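Local coordinates for farnesyl pyrophosphate synthetase (Staphylococcus aureus, PDB 5H9D), which acts as the polyprenyl synthase-family chain of heptaprenyl diphosphate synthase, which builds heptaprenyl diphosphate by prenyl transfer and probably depends on magnesium, at the interface of chains A and B. Sequence-based numbering; all coordinates share one arbitrary frame. Chains: chain A, Farnesyl pyrophosphate synthetase; chain B, Heptaprenyl diphosphate synthase (HEPPP synthase) subunit 1 family protein.

The interface of chains A and B. Residues chain A 81, 84-85, 107, 111, 114; chain B 58, 71-72, 75.
A:His81 and B:Asp75 meet tip to tip, imidazole to carboxylate, and make a polar link in this helix-to-helix patch at the first aspartate-rich DDxxD motif, whose middle residues are A:Val84 and A:Ile85. The ring nitrogen ND1 donates to OD2 of B:Asp75 at 2.7 Å, on its syn side but 22° out of the carboxylate plane; the bond is bent, 140° at the hydrogen. NE2 gives a straighter bond of 2.9 Å to the backbone carbonyl O of A:Ile107, on a lone pair. Histidine suits the place because its nitrogens use opposite parts of the ring edge: the carbonyl of A:Ile107 in helix 103-121 helps to hold the ring's rotation while ND1 points at chain B, where aspartate offers a carboxylate to the N-H.

Apolar packing flanks this pair. The two branches of B:Ile71 serve two neighbours. CG2 packs obliquely against the ring of A:His81, 4.0 Å from CG. With CG1 beside the backbone N (chi1 -57°) and the chain extended beyond, CD1 reaches CG1 of A:Val84, 3.3 Å away, the side chains crossing at about a right angle. A:Ile85 slides past B:Ile71 in the opposite direction, its CD1 meeting CD2 of B:Leu72 at 3.3 Å. B:Leu58 sets CB against CG2 of A:Ile107 and meets A:Asn111 tip to tip, CD1 lying 3.3 Å from the amide oxygen OD1, a van der Waals contact; OD1 also lies at the A:His81 ring edge, in its plane.

The subunit contact thus sits at the end of helix 62-85, which carries the motif that binds magnesium and the allylic diphosphate, so chain B may help position it.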
loop_
_atom_site.group_PDB
_atom_site.type_symbol
_atom_site.label_atom_id
_atom_site.label_comp_id
_atom_site.label_asym_id
_atom_site.label_seq_id
_atom_site.Cartn_x
_atom_site.Cartn_y
_atom_site.Cartn_z
ATOM N N HIS A 81 6.713 -4.041 1.135
ATOM C CA HIS A 81 7.469 -3.080 0.350
ATOM C C HIS A 81 8.166 -2.165 1.316
ATOM O O HIS A 81 9.276 -1.715 1.070
ATOM C CB HIS A 81 6.577 -2.259 -0.586
ATOM C CG HIS A 81 6.261 -2.935 -1.893
ATOM N ND1 HIS A 81 5.680 -2.272 -2.953
ATOM C CD2 HIS A 81 6.444 -4.211 -2.310
ATOM C CE1 HIS A 81 5.522 -3.108 -3.963
ATOM N NE2 HIS A 81 5.978 -4.289 -3.600
ATOM N N VAL A 84 11.637 -3.325 2.257
ATOM C CA VAL A 84 12.597 -3.335 1.155
ATOM C C VAL A 84 13.198 -1.945 1.065
ATOM O O VAL A 84 14.379 -1.776 0.757
ATOM C CB VAL A 84 11.959 -3.632 -0.250
ATOM C CG1 VAL A 84 13.008 -3.424 -1.356
ATOM C CG2 VAL A 84 11.439 -5.066 -0.333
ATOM N N ILE A 85 12.382 -0.939 1.322
ATOM C CA ILE A 85 12.868 0.423 1.245
ATOM C C ILE A 85 13.796 0.782 2.412
ATOM O O ILE A 85 14.809 1.424 2.213
ATOM C CB ILE A 85 11.682 1.421 1.200
ATOM C CG1 ILE A 85 10.815 1.118 -0.009
ATOM C CG2 ILE A 85 12.186 2.852 1.127
ATOM C CD1 ILE A 85 9.588 1.950 -0.083
ATOM N N ILE A 107 9.402 -7.483 -3.592
ATOM C CA ILE A 107 8.683 -6.547 -4.418
ATOM C C ILE A 107 7.506 -7.290 -5.055
ATOM O O ILE A 107 6.390 -6.791 -5.081
ATOM C CB ILE A 107 9.634 -5.954 -5.483
ATOM C CG1 ILE A 107 10.550 -4.931 -4.816
ATOM C CG2 ILE A 107 8.864 -5.283 -6.597
ATOM C CD1 ILE A 107 11.614 -4.381 -5.768
ATOM N N ASN A 111 3.284 -6.821 -4.659
ATOM C CA ASN A 111 2.344 -6.626 -5.768
ATOM C C ASN A 111 1.228 -7.661 -5.654
ATOM O O ASN A 111 0.026 -7.360 -5.850
ATOM C CB ASN A 111 3.024 -6.810 -7.128
ATOM C CG ASN A 111 4.159 -5.845 -7.363
ATOM O OD1 ASN A 111 4.148 -4.722 -6.871
ATOM N ND2 ASN A 111 5.141 -6.277 -8.132
ATOM N N LEU A 114 -1.227 -6.894 -2.875
ATOM C CA LEU A 114 -2.014 -5.741 -3.257
ATOM C C LEU A 114 -3.079 -6.136 -4.280
ATOM O O LEU A 114 -4.216 -5.710 -4.174
ATOM C CB LEU A 114 -1.082 -4.720 -3.859
ATOM C CG LEU A 114 -1.419 -3.266 -3.709
ATOM C CD1 LEU A 114 -1.216 -2.883 -2.253
ATOM C CD2 LEU A 114 -0.495 -2.465 -4.652
ATOM N N LEU B 58 8.682 -1.414 -11.372
ATOM C CA LEU B 58 9.132 -2.147 -10.189
ATOM C C LEU B 58 10.049 -3.282 -10.624
ATOM O O LEU B 58 10.959 -3.679 -9.893
ATOM C CB LEU B 58 7.924 -2.691 -9.388
ATOM C CG LEU B 58 6.915 -1.660 -8.833
ATOM C CD1 LEU B 58 5.609 -2.310 -8.564
ATOM C CD2 LEU B 58 7.436 -0.998 -7.581
ATOM N N ILE B 71 10.578 2.433 -5.640
ATOM C CA ILE B 71 9.473 1.524 -5.380
ATOM C C ILE B 71 8.189 2.320 -5.088
ATOM O O ILE B 71 7.106 1.967 -5.579
ATOM C CB ILE B 71 9.791 0.607 -4.146
ATOM C CG1 ILE B 71 11.100 -0.162 -4.372
ATOM C CG2 ILE B 71 8.646 -0.388 -3.889
ATOM C CD1 ILE B 71 11.483 -1.098 -3.209
ATOM N N LEU B 72 8.301 3.396 -4.295
ATOM C CA LEU B 72 7.130 4.205 -3.963
ATOM C C LEU B 72 6.499 4.787 -5.205
ATOM O O LEU B 72 5.280 4.882 -5.315
ATOM C CB LEU B 72 7.500 5.311 -2.989
ATOM C CG LEU B 72 8.122 4.697 -1.729
ATOM C CD1 LEU B 72 8.730 5.779 -0.882
ATOM C CD2 LEU B 72 7.100 3.860 -0.956
ATOM N N ASP B 75 4.598 2.239 -7.002
ATOM C CA ASP B 75 3.365 1.966 -6.288
ATOM C C ASP B 75 2.327 3.086 -6.383
ATOM O O ASP B 75 1.120 2.850 -6.272
ATOM C CB ASP B 75 3.688 1.654 -4.839
ATOM C CG ASP B 75 4.241 0.244 -4.657
ATOM O OD1 ASP B 75 3.567 -0.732 -5.079
ATOM O OD2 ASP B 75 5.344 0.114 -4.087
#